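Local coordinates for protein benzoylformate decarboxylase (Mycobacterium smegmatis, PDB 4Q9D) that belongs to the thiamine diphosphate-dependent enzyme family, whose chains combine three alpha/beta domains, and carries a magnesium ion in this structure, at residues Ala61-Lys66 with Leu417-Arg422; Thr22-Pro27 with Ala55-Phe60; Asp371-Met376 with Val424-Val429; Pro410-Ile415 with Leu452-Val457. One frame throughout, in Å; residues are numbered along the deposited sequence.

Contact 1 (Ala61-Lys66 with Leu417-Arg422); sequences AQATGK and LGDRAR
Ala63 and Thr64, on the last turn of helix 50-64, meet Gly418 and Arg422 at the end of helix 408-421, a helix-helix contact that joins the N-terminal and C-terminal thiamine diphosphate-binding domains of the family fold. With no side chain at Gly418, the two backbones approach to 5.4 Å between Thr64 CA and Gly418 CA. The Ala63 methyl points toward the helix of that glycine, CB 4.3 Å from Gly418 CA, and Thr64 lays its CG2 3.7 Å from Gly418 CA. A chi1 of 56° sets Thr64 OG1 between its backbone N and carbonyl carbon, and this hydroxyl is hydrogen-bonded to Phe60 O.

Arg422 runs extended from CG to NE across the end of the opposite helix. Its CD lies 3.2 Å from Ala63 O, and the same carbonyl oxygen sits over one face of the guanidinium, 3.0 Å above the plane and displaced toward the rim. Although Ala63 O is near NE, the angle is too poor for a hydrogen bond. NE and NH2 instead bond Asp419 in their own segment, whose other oxygen, OD2, forms a salt bridge with Arg426. Asp419 OD1 lies in the guanidinium plane and is gripped side-on by two nitrogens: Arg422 NE, at 3.1 Å, meets the anti lone pair of Asp419 OD1, while Arg422 NH2, also at 3.1 Å, comes from 41° above the carboxylate plane.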
loop_
_atom_site.group_PDB
_atom_site.type_symbol
_atom_site.label_atom_id
_atom_site.label_comp_id
_atom_site.label_asym_id
_atom_site.label_seq_id
_atom_site.Cartn_x
_atom_site.Cartn_y
_atom_site.Cartn_z
ATOM N N ALA B 61 -12.101 -23.194 11.518
ATOM C CA ALA B 61 -13.031 -22.732 10.492
ATOM C C ALA B 61 -13.216 -23.764 9.374
ATOM O O ALA B 61 -14.325 -23.978 8.849
ATOM C CB ALA B 61 -12.532 -21.387 9.905
ATOM N N GLN B 62 -12.126 -24.412 8.977
ATOM C CA GLN B 62 -12.251 -25.378 7.892
ATOM C C GLN B 62 -13.053 -26.607 8.323
ATOM O O GLN B 62 -13.856 -27.103 7.561
ATOM C CB GLN B 62 -10.893 -25.796 7.384
ATOM C CG GLN B 62 -10.217 -24.714 6.554
ATOM C CD GLN B 62 -9.099 -25.253 5.709
ATOM O OE1 GLN B 62 -9.313 -26.140 4.862
ATOM N NE2 GLN B 62 -7.887 -24.704 5.902
ATOM N N ALA B 63 -12.826 -27.073 9.552
ATOM C CA ALA B 63 -13.517 -28.253 10.086
ATOM C C ALA B 63 -14.994 -27.972 10.374
ATOM O O ALA B 63 -15.842 -28.819 10.139
ATOM C CB ALA B 63 -12.836 -28.733 11.342
ATOM N N THR B 64 -15.301 -26.777 10.876
ATOM C CA THR B 64 -16.687 -26.428 11.175
ATOM C C THR B 64 -17.442 -25.933 9.933
ATOM O O THR B 64 -18.661 -25.925 9.927
ATOM C CB THR B 64 -16.812 -25.344 12.293
ATOM O OG1 THR B 64 -16.068 -24.180 11.917
ATOM C CG2 THR B 64 -16.270 -25.848 13.621
ATOM N N GLY B 65 -16.730 -25.534 8.879
ATOM C CA GLY B 65 -17.393 -24.924 7.732
ATOM C C GLY B 65 -18.019 -23.581 8.095
ATOM O O GLY B 65 -19.017 -23.166 7.514
ATOM N N LYS B 66 -17.426 -22.898 9.071
ATOM C CA LYS B 66 -17.957 -21.623 9.552
ATOM C C LYS B 66 -16.808 -20.675 9.816
ATOM O O LYS B 66 -15.693 -21.129 10.090
ATOM C CB LYS B 66 -18.717 -21.858 10.872
ATOM C CG LYS B 66 -19.987 -22.655 10.670
ATOM C CD LYS B 66 -20.718 -22.919 11.977
ATOM C CE LYS B 66 -22.103 -23.561 11.677
ATOM N NZ LYS B 66 -22.890 -23.813 12.917
ATOM N N LEU B 417 -10.640 -29.139 17.824
ATOM C CA LEU B 417 -11.574 -28.245 18.524
ATOM C C LEU B 417 -12.835 -28.099 17.700
ATOM O O LEU B 417 -13.935 -28.087 18.240
ATOM C CB LEU B 417 -10.958 -26.863 18.762
ATOM C CG LEU B 417 -9.919 -26.825 19.873
ATOM C CD1 LEU B 417 -9.061 -25.545 19.796
ATOM C CD2 LEU B 417 -10.614 -26.947 21.228
ATOM N N GLY B 418 -12.669 -27.995 16.385
ATOM C CA GLY B 418 -13.808 -27.896 15.488
ATOM C C GLY B 418 -14.682 -29.133 15.536
ATOM O O GLY B 418 -15.899 -29.014 15.632
ATOM N N ASP B 419 -14.070 -30.317 15.444
ATOM C CA ASP B 419 -14.819 -31.580 15.519
ATOM C C ASP B 419 -15.638 -31.623 16.815
ATOM O O ASP B 419 -16.806 -31.982 16.801
ATOM C CB ASP B 419 -13.876 -32.793 15.491
ATOM C CG ASP B 419 -13.220 -32.991 14.150
ATOM O OD1 ASP B 419 -13.714 -32.406 13.161
ATOM O OD2 ASP B 419 -12.214 -33.743 14.079
ATOM N N ARG B 420 -15.019 -31.234 17.926
ATOM C CA ARG B 420 -15.712 -31.259 19.208
ATOM C C ARG B 420 -16.884 -30.264 19.230
ATOM O O ARG B 420 -17.969 -30.617 19.673
ATOM C CB ARG B 420 -14.742 -31.022 20.370
ATOM C CG ARG B 420 -15.428 -30.737 21.695
ATOM C CD ARG B 420 -14.412 -30.481 22.795
ATOM N NE ARG B 420 -13.467 -31.596 22.995
ATOM C CZ ARG B 420 -12.393 -31.505 23.782
ATOM N NH1 ARG B 420 -12.125 -30.357 24.396
ATOM N NH2 ARG B 420 -11.567 -32.536 23.949
ATOM N N ALA B 421 -16.685 -29.046 18.716
ATOM C CA ALA B 421 -17.787 -28.081 18.620
ATOM C C ALA B 421 -18.942 -28.552 17.723
ATOM O O ALA B 421 -20.096 -28.275 18.027
ATOM C CB ALA B 421 -17.286 -26.710 18.154
ATOM N N ARG B 422 -18.652 -29.250 16.626
ATOM C CA ARG B 422 -19.724 -29.621 15.690
ATOM C C ARG B 422 -20.268 -31.034 15.948
ATOM O O ARG B 422 -21.050 -31.554 15.154
ATOM C CB ARG B 422 -19.255 -29.513 14.233
ATOM C CG ARG B 422 -18.186 -30.521 13.858
ATOM C CD ARG B 422 -17.285 -30.055 12.701
ATOM N NE ARG B 422 -16.376 -31.131 12.281
ATOM C CZ ARG B 422 -16.632 -31.947 11.267
ATOM N NH1 ARG B 422 -17.758 -31.778 10.566
ATOM N NH2 ARG B 422 -15.772 -32.916 10.946
#

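Contact 2 (Thr22-Pro27 with Ala55-Phe60); sequences TVFGNP and AMADGF
Between the N-terminal domain's parallel sheet and helix 50-64, Phe24 of strand 22-25 packs against Met56, Ala57 and Phe60 of the helix. Ala57 CA makes a CH-pi contact almost over the ring centre, 3.9 Å from the centroid of Phe24 and only 10° off the ring normal, while the Ala57 methyl reaches Phe24 CD1 at 3.7 Å. Met56 approaches another part of the same ring: its CG is 4.0 Å from Phe24 CE2, and its sulfur stands at the ring edge in a Met-aromatic contact.

Helix 50-64 is the connection of a right-handed beta-alpha-beta crossover from strand 43-46 to strand 68-72; strand 22-25 lies between those two in the sheet and runs roughly antiparallel to the helix, at 149°.

Phe60, with CG anti to the backbone N (chi1 -173°), receives the tip of Phe24 over one face. Phe24 CZ comes to 3.3 Å from Phe60 CG, and the two ring planes meet obliquely at 58°. Leu417 of helix 408-421 touches both rings. Farther along Phe60, the Thr22 hydroxyl lies near the tip, with Thr22 OG1 3.9 Å from Phe60 CZ.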
loop_
_atom_site.group_PDB
_atom_site.type_symbol
_atom_site.label_atom_id
_atom_site.label_comp_id
_atom_site.label_asym_id
_atom_site.label_seq_id
_atom_site.Cartn_x
_atom_site.Cartn_y
_atom_site.Cartn_z
ATOM N N THR B 22 -16.353 -18.291 19.330
ATOM C CA THR B 22 -15.051 -18.790 19.748
ATOM C C THR B 22 -13.972 -17.834 19.261
ATOM O O THR B 22 -13.930 -17.488 18.084
ATOM C CB THR B 22 -14.785 -20.188 19.186
ATOM O OG1 THR B 22 -15.871 -21.062 19.545
ATOM C CG2 THR B 22 -13.448 -20.741 19.713
ATOM N N VAL B 23 -13.100 -17.413 20.170
ATOM C CA VAL B 23 -12.047 -16.470 19.825
ATOM C C VAL B 23 -10.705 -17.147 20.013
ATOM O O VAL B 23 -10.431 -17.681 21.083
ATOM C CB VAL B 23 -12.108 -15.206 20.744
ATOM C CG1 VAL B 23 -10.921 -14.257 20.478
ATOM C CG2 VAL B 23 -13.444 -14.480 20.592
ATOM N N PHE B 24 -9.871 -17.118 18.979
ATOM C CA PHE B 24 -8.518 -17.660 19.058
ATOM C C PHE B 24 -7.578 -16.493 19.192
ATOM O O PHE B 24 -7.683 -15.514 18.458
ATOM C CB PHE B 24 -8.178 -18.444 17.782
ATOM C CG PHE B 24 -9.053 -19.639 17.588
ATOM C CD1 PHE B 24 -10.318 -19.495 17.063
ATOM C CD2 PHE B 24 -8.623 -20.904 17.989
ATOM C CE1 PHE B 24 -11.169 -20.604 16.906
ATOM C CE2 PHE B 24 -9.454 -22.002 17.850
ATOM C CZ PHE B 24 -10.736 -21.855 17.317
ATOM N N GLY B 25 -6.661 -16.564 20.134
ATOM C CA GLY B 25 -5.713 -15.492 20.194
ATOM C C GLY B 25 -4.706 -15.629 21.299
ATOM O O GLY B 25 -4.569 -16.664 21.943
ATOM N N ASN B 26 -3.996 -14.534 21.498
ATOM C CA ASN B 26 -3.095 -14.377 22.599
ATOM C C ASN B 26 -3.259 -12.922 23.087
ATOM O O ASN B 26 -2.946 -11.971 22.371
ATOM C CB ASN B 26 -1.660 -14.669 22.134
ATOM C CG ASN B 26 -0.671 -14.557 23.250
ATOM O OD1 ASN B 26 -0.349 -13.448 23.707
ATOM N ND2 ASN B 26 -0.182 -15.698 23.718
ATOM N N PRO B 27 -3.726 -12.752 24.319
ATOM C CA PRO B 27 -4.165 -11.453 24.846
ATOM C C PRO B 27 -2.998 -10.514 25.192
ATOM O O PRO B 27 -1.924 -10.960 25.599
ATOM C CB PRO B 27 -4.906 -11.847 26.126
ATOM C CG PRO B 27 -4.173 -13.065 26.601
ATOM C CD PRO B 27 -3.670 -13.790 25.367
ATOM N N ALA B 55 -3.413 -20.062 12.668
ATOM C CA ALA B 55 -3.481 -21.351 11.960
ATOM C C ALA B 55 -4.478 -22.279 12.650
ATOM O O ALA B 55 -5.151 -23.056 12.001
ATOM C CB ALA B 55 -2.075 -22.016 11.877
ATOM N N MET B 56 -4.586 -22.169 13.975
ATOM C CA MET B 56 -5.567 -22.936 14.741
ATOM C C MET B 56 -6.980 -22.504 14.330
ATOM O O MET B 56 -7.860 -23.341 14.117
ATOM C CB MET B 56 -5.358 -22.685 16.241
ATOM C CG MET B 56 -5.896 -23.746 17.170
ATOM S SD MET B 56 -5.466 -23.350 18.887
ATOM C CE MET B 56 -3.671 -23.496 18.782
ATOM N N ALA B 57 -7.189 -21.195 14.199
ATOM C CA ALA B 57 -8.495 -20.679 13.801
ATOM C C ALA B 57 -8.804 -21.166 12.414
ATOM O O ALA B 57 -9.951 -21.501 12.115
ATOM C CB ALA B 57 -8.520 -19.127 13.837
ATOM N N ASP B 58 -7.776 -21.196 11.563
ATOM C CA ASP B 58 -7.912 -21.667 10.178
ATOM C C ASP B 58 -8.442 -23.118 10.204
ATOM O O ASP B 58 -9.464 -23.438 9.590
ATOM C CB ASP B 58 -6.535 -21.589 9.494
ATOM C CG ASP B 58 -6.571 -21.868 8.001
ATOM O OD1 ASP B 58 -7.648 -22.162 7.419
ATOM O OD2 ASP B 58 -5.476 -21.752 7.376
ATOM N N GLY B 59 -7.778 -23.990 10.953
ATOM C CA GLY B 59 -8.237 -25.376 11.050
ATOM C C GLY B 59 -9.645 -25.507 11.628
ATOM O O GLY B 59 -10.450 -26.313 11.150
ATOM N N PHE B 60 -9.949 -24.692 12.640
ATOM C CA PHE B 60 -11.275 -24.659 13.245
ATOM C C PHE B 60 -12.335 -24.293 12.234
ATOM O O PHE B 60 -13.368 -24.989 12.108
ATOM C CB PHE B 60 -11.303 -23.656 14.422
ATOM C CG PHE B 60 -12.607 -23.672 15.243
ATOM C CD1 PHE B 60 -12.799 -24.610 16.263
ATOM C CD2 PHE B 60 -13.609 -22.719 15.026
ATOM C CE1 PHE B 60 -13.970 -24.604 17.042
ATOM C CE2 PHE B 60 -14.786 -22.692 15.809
ATOM C CZ PHE B 60 -14.965 -23.635 16.810
#

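Contact 3 (Asp371-Met376 with Val424-Val429); sequences DAAVVM and VDRTVV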
loop_
_atom_site.group_PDB
_atom_site.type_symbol
_atom_site.label_atom_id
_atom_site.label_comp_id
_atom_site.label_asym_id
_atom_site.label_seq_id
_atom_site.Cartn_x
_atom_site.Cartn_y
_atom_site.Cartn_z
ATOM N N ASP B 371 -12.488 -43.383 9.992
ATOM C CA ASP B 371 -13.065 -42.037 9.973
ATOM C C ASP B 371 -12.111 -40.968 10.514
ATOM O O ASP B 371 -12.536 -39.851 10.757
ATOM C CB ASP B 371 -14.365 -41.986 10.788
ATOM C CG ASP B 371 -14.143 -42.334 12.253
ATOM O OD1 ASP B 371 -13.023 -42.794 12.591
ATOM O OD2 ASP B 371 -15.080 -42.163 13.072
ATOM N N ALA B 372 -10.841 -41.307 10.722
ATOM C CA ALA B 372 -9.873 -40.328 11.208
ATOM C C ALA B 372 -9.593 -39.229 10.175
ATOM O O ALA B 372 -9.683 -39.452 8.966
ATOM C CB ALA B 372 -8.562 -41.022 11.621
ATOM N N ALA B 373 -9.250 -38.038 10.654
ATOM C CA ALA B 373 -8.768 -36.982 9.757
ATOM C C ALA B 373 -7.247 -37.061 9.706
ATOM O O ALA B 373 -6.582 -37.354 10.706
ATOM C CB ALA B 373 -9.215 -35.609 10.246
ATOM N N VAL B 374 -6.688 -36.809 8.538
ATOM C CA VAL B 374 -5.246 -36.790 8.414
ATOM C C VAL B 374 -4.788 -35.343 8.186
ATOM O O VAL B 374 -5.350 -34.659 7.326
ATOM C CB VAL B 374 -4.770 -37.695 7.240
ATOM C CG1 VAL B 374 -3.281 -37.428 6.912
ATOM C CG2 VAL B 374 -4.982 -39.177 7.597
ATOM N N VAL B 375 -3.793 -34.881 8.958
ATOM C CA VAL B 375 -3.139 -33.589 8.691
ATOM C C VAL B 375 -1.712 -33.875 8.234
ATOM O O VAL B 375 -1.001 -34.635 8.887
ATOM C CB VAL B 375 -3.110 -32.673 9.943
ATOM C CG1 VAL B 375 -2.319 -31.402 9.652
ATOM C CG2 VAL B 375 -4.522 -32.322 10.366
ATOM N N MET B 376 -1.287 -33.275 7.121
ATOM C CA MET B 376 0.001 -33.638 6.525
ATOM C C MET B 376 0.945 -32.449 6.501
ATOM O O MET B 376 0.587 -31.384 6.006
ATOM C CB MET B 376 -0.197 -34.101 5.067
ATOM C CG MET B 376 1.140 -34.323 4.307
ATOM S SD MET B 376 2.054 -35.748 5.009
ATOM C CE MET B 376 3.076 -36.203 3.594
ATOM N N VAL B 424 -18.655 -34.014 16.055
ATOM C CA VAL B 424 -18.042 -35.140 15.349
ATOM C C VAL B 424 -16.953 -35.787 16.185
ATOM O O VAL B 424 -16.009 -35.135 16.627
ATOM C CB VAL B 424 -17.506 -34.719 13.980
ATOM C CG1 VAL B 424 -16.577 -35.788 13.402
ATOM C CG2 VAL B 424 -18.677 -34.460 13.057
ATOM N N ASP B 425 -17.103 -37.085 16.402
ATOM C CA ASP B 425 -16.205 -37.853 17.260
ATOM C C ASP B 425 -15.208 -38.600 16.376
ATOM O O ASP B 425 -15.542 -39.608 15.781
ATOM C CB ASP B 425 -17.039 -38.838 18.103
ATOM C CG ASP B 425 -16.190 -39.836 18.903
ATOM O OD1 ASP B 425 -15.027 -39.551 19.243
ATOM O OD2 ASP B 425 -16.715 -40.925 19.216
ATOM N N ARG B 426 -13.981 -38.098 16.271
ATOM C CA ARG B 426 -12.985 -38.777 15.455
ATOM C C ARG B 426 -11.639 -38.339 15.942
ATOM O O ARG B 426 -11.521 -37.395 16.758
ATOM C CB ARG B 426 -13.154 -38.448 13.968
ATOM C CG ARG B 426 -12.709 -37.042 13.596
ATOM C CD ARG B 426 -12.833 -36.761 12.103
ATOM N NE ARG B 426 -12.679 -35.335 11.875
ATOM C CZ ARG B 426 -12.746 -34.745 10.689
ATOM N NH1 ARG B 426 -12.980 -35.450 9.591
ATOM N NH2 ARG B 426 -12.575 -33.437 10.602
ATOM N N THR B 427 -10.627 -39.038 15.456
ATOM C CA THR B 427 -9.269 -38.741 15.828
ATOM C C THR B 427 -8.599 -37.996 14.684
ATOM O O THR B 427 -8.920 -38.197 13.507
ATOM C CB THR B 427 -8.479 -40.021 16.230
ATOM O OG1 THR B 427 -9.093 -40.603 17.383
ATOM C CG2 THR B 427 -7.028 -39.687 16.604
ATOM N N VAL B 428 -7.707 -37.088 15.055
ATOM C CA VAL B 428 -6.862 -36.406 14.089
ATOM C C VAL B 428 -5.475 -37.015 14.171
ATOM O O VAL B 428 -4.861 -37.074 15.251
ATOM C CB VAL B 428 -6.768 -34.886 14.360
ATOM C CG1 VAL B 428 -5.752 -34.233 13.379
ATOM C CG2 VAL B 428 -8.128 -34.255 14.204
ATOM N N VAL B 429 -4.995 -37.485 13.029
ATOM C CA VAL B 429 -3.649 -38.030 12.929
ATOM C C VAL B 429 -2.832 -37.076 12.059
ATOM O O VAL B 429 -3.150 -36.842 10.895
ATOM C CB VAL B 429 -3.669 -39.430 12.295
ATOM C CG1 VAL B 429 -2.216 -39.956 12.071
ATOM C CG2 VAL B 429 -4.511 -40.374 13.168
HETATM O O HOH W 1 -11.128 -41.523 14.235
HETATM O O HOH W 2 -13.507 -38.172 9.023
HETATM O O HOH W 3 -15.096 -42.384 15.585
#
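Ala373 and Val428 form a parallel beta bridge, as do Val374 and Val429, where strand 373-377 joins strand 428-433 in the sheet of the C-terminal thiamine diphosphate-binding domain. Three backbone bonds close the ladder: Ala373 N donates to Thr427 O (2.9 Å), Val429 N to Ala373 O (2.8 Å, nearly straight at 177°), and Val375 N to Val429 O (2.8 Å). The last carbonyl also receives a CA-H contact from Val374.

Ahead of the ladder the segments diverge, and three waters take over. One donates to Asp371 OD1 and accepts from Thr427 N, with 2.8 Å from its oxygen to Thr427 N. Another gives both its hydrogens, to Asp371 OD2 and Asp425 O. The third donates to Asp371 O and accepts from Arg426 NH1.

Arg426 spreads its guanidinium over the Ala373 methyl, whose CB lies 3.6 Å above the plane at its centre. Its nitrogens have further partners: NE forms a salt bridge with Asp419, and NH1 also bonds Ala395 O. The buried arginine is thus held by a salt bridge and hydrogen bonds while one face rests on a methyl, and Asp371 makes its hydrogen bonds across the contact through water.

Contact 4 (Pro410-Ile415 with Leu452-Val457); sequences PAAVGI and LPIVFV
Val413 and Ala412 of helix 408-421 press on Leu452, Ile454 and Phe456, packing helix against sheet in the C-terminal thiamine diphosphate-binding domain. The short helix segment runs nearly antiparallel to strand 454-457, at 163°, with the axes 9.7 Å apart.

Most of the contact is aliphatic. Val413 divides its branches: CG1, anti to the backbone N (chi1 179°), meets Leu452 CD1 at 3.5 Å, tighter than usual for two methyl carbons, while CG2 faces Ile454 CD1. Val413 crosses both Leu452 and Ile454 at about a right angle. Ile454 also sends its CD1 to the helix backbone, 3.4 Å from Ala412 O and 3.5 Å from Val413 CA, and its CG2 lies near the Ala412 methyl.

The aromatic contacts involve Phe456. Val413 CG2 stands at the edge of its ring, 4.3 Å from Phe456 CZ, and Ala412 CB comes obliquely to Phe456 CE1 at 4.1 Å. Within the strand, Ile454 CG2 sits over one face of the ring, toward the rim.

Polar bonding plays no part across the interface. Leu452 and Ile454 are linked by a weak Ile454 N to Leu452 O bond round Pro453, the centre of an inverse gamma turn. Val413 also touches Met56 of helix 50-64. With every touching residue buried and no hydrogen bond joining the segments, the contact depends on close apolar fit.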
loop_
_atom_site.group_PDB
_atom_site.type_symbol
_atom_site.label_atom_id
_atom_site.label_comp_id
_atom_site.label_asym_id
_atom_site.label_seq_id
_atom_site.Cartn_x
_atom_site.Cartn_y
_atom_site.Cartn_z
ATOM N N PRO B 410 -0.660 -26.517 14.579
ATOM C CA PRO B 410 -1.796 -25.743 15.135
ATOM C C PRO B 410 -3.118 -25.992 14.406
ATOM O O PRO B 410 -4.172 -25.980 15.052
ATOM C CB PRO B 410 -1.345 -24.267 15.011
ATOM C CG PRO B 410 -0.213 -24.283 13.945
ATOM C CD PRO B 410 0.466 -25.667 14.175
ATOM N N ALA B 411 -3.087 -26.193 13.085
ATOM C CA ALA B 411 -4.320 -26.526 12.362
ATOM C C ALA B 411 -4.959 -27.814 12.895
ATOM O O ALA B 411 -6.187 -27.912 12.999
ATOM C CB ALA B 411 -4.050 -26.653 10.848
ATOM N N ALA B 412 -4.133 -28.808 13.219
ATOM C CA ALA B 412 -4.663 -30.040 13.817
ATOM C C ALA B 412 -5.430 -29.761 15.126
ATOM O O ALA B 412 -6.461 -30.374 15.392
ATOM C CB ALA B 412 -3.535 -31.048 14.071
ATOM N N VAL B 413 -4.890 -28.871 15.956
ATOM C CA VAL B 413 -5.523 -28.492 17.212
ATOM C C VAL B 413 -6.855 -27.800 16.891
ATOM O O VAL B 413 -7.890 -28.103 17.489
ATOM C CB VAL B 413 -4.623 -27.526 18.033
ATOM C CG1 VAL B 413 -5.324 -27.111 19.354
ATOM C CG2 VAL B 413 -3.285 -28.170 18.344
ATOM N N GLY B 414 -6.830 -26.873 15.928
ATOM C CA GLY B 414 -8.057 -26.235 15.466
ATOM C C GLY B 414 -9.101 -27.201 14.907
ATOM O O GLY B 414 -10.283 -27.077 15.195
ATOM N N ILE B 415 -8.663 -28.158 14.087
ATOM C CA ILE B 415 -9.580 -29.145 13.522
ATOM C C ILE B 415 -10.233 -29.984 14.621
ATOM O O ILE B 415 -11.438 -30.222 14.601
ATOM C CB ILE B 415 -8.847 -30.072 12.508
ATOM C CG1 ILE B 415 -8.490 -29.281 11.233
ATOM C CG2 ILE B 415 -9.724 -31.284 12.157
ATOM C CD1 ILE B 415 -7.213 -29.835 10.492
ATOM N N LEU B 452 -7.326 -32.790 23.507
ATOM C CA LEU B 452 -7.830 -33.110 22.183
ATOM C C LEU B 452 -7.338 -34.494 21.708
ATOM O O LEU B 452 -6.208 -34.891 22.014
ATOM C CB LEU B 452 -7.430 -31.995 21.207
ATOM C CG LEU B 452 -8.048 -30.638 21.574
ATOM C CD1 LEU B 452 -7.407 -29.494 20.767
ATOM C CD2 LEU B 452 -9.540 -30.694 21.335
ATOM N N PRO B 453 -8.187 -35.232 20.962
ATOM C CA PRO B 453 -7.763 -36.536 20.428
ATOM C C PRO B 453 -6.934 -36.334 19.172
ATOM O O PRO B 453 -7.393 -36.547 18.036
ATOM C CB PRO B 453 -9.088 -37.247 20.101
ATOM C CG PRO B 453 -10.012 -36.087 19.710
ATOM C CD PRO B 453 -9.591 -34.913 20.619
ATOM N N ILE B 454 -5.683 -35.946 19.389
ATOM C CA ILE B 454 -4.760 -35.759 18.301
ATOM C C ILE B 454 -3.526 -36.616 18.534
ATOM O O ILE B 454 -2.926 -36.593 19.613
ATOM C CB ILE B 454 -4.314 -34.294 18.171
ATOM C CG1 ILE B 454 -5.527 -33.352 18.088
ATOM C CG2 ILE B 454 -3.394 -34.141 16.948
ATOM C CD1 ILE B 454 -5.103 -31.893 18.138
ATOM N N VAL B 455 -3.145 -37.364 17.511
ATOM C CA VAL B 455 -1.911 -38.134 17.565
ATOM C C VAL B 455 -0.942 -37.493 16.595
ATOM O O VAL B 455 -1.154 -37.537 15.381
ATOM C CB VAL B 455 -2.138 -39.622 17.164
ATOM C CG1 VAL B 455 -0.832 -40.386 17.275
ATOM C CG2 VAL B 455 -3.229 -40.258 18.044
ATOM N N PHE B 456 0.097 -36.863 17.128
ATOM C CA PHE B 456 1.116 -36.220 16.300
ATOM C C PHE B 456 2.202 -37.272 16.056
ATOM O O PHE B 456 2.860 -37.718 17.002
ATOM C CB PHE B 456 1.748 -35.012 17.044
ATOM C CG PHE B 456 0.771 -33.889 17.352
ATOM C CD1 PHE B 456 0.420 -32.956 16.374
ATOM C CD2 PHE B 456 0.203 -33.776 18.608
ATOM C CE1 PHE B 456 -0.481 -31.904 16.654
ATOM C CE2 PHE B 456 -0.710 -32.723 18.905
ATOM C CZ PHE B 456 -1.054 -31.802 17.916
ATOM N N VAL B 457 2.393 -37.662 14.807
ATOM C CA VAL B 457 3.433 -38.613 14.472
ATOM C C VAL B 457 4.559 -37.846 13.812
ATOM O O VAL B 457 4.432 -37.364 12.685
ATOM C CB VAL B 457 2.927 -39.681 13.507
ATOM C CG1 VAL B 457 4.089 -40.619 13.093
ATOM C CG2 VAL B 457 1.786 -40.436 14.115
#

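How the contacts relate
The four contacts form a continuous path between the N-terminal and C-terminal domains. Contact 2 closes before contact 1 opens, and contacts 1, 3 and 4 interleave along the chain. Helix 50-64 serves contacts 1 and 2, and helix 408-421 serves contacts 1 and 4, with centres 11 and 12 Å apart respectively. Contacts 3 and 4, about 8 Å between centres, reach one parallel sheet, in which strands 428-433 and 454-460 are neighbours; just beyond these strands lie Asp434, Asn461 and Glu463, which bind the magnesium ion. Contacts 2 and 3 do not touch, their nearest atoms being about 7 Å apart. Two helices packed together thus connect one domain's sheet to the metal-bearing sheet of the other.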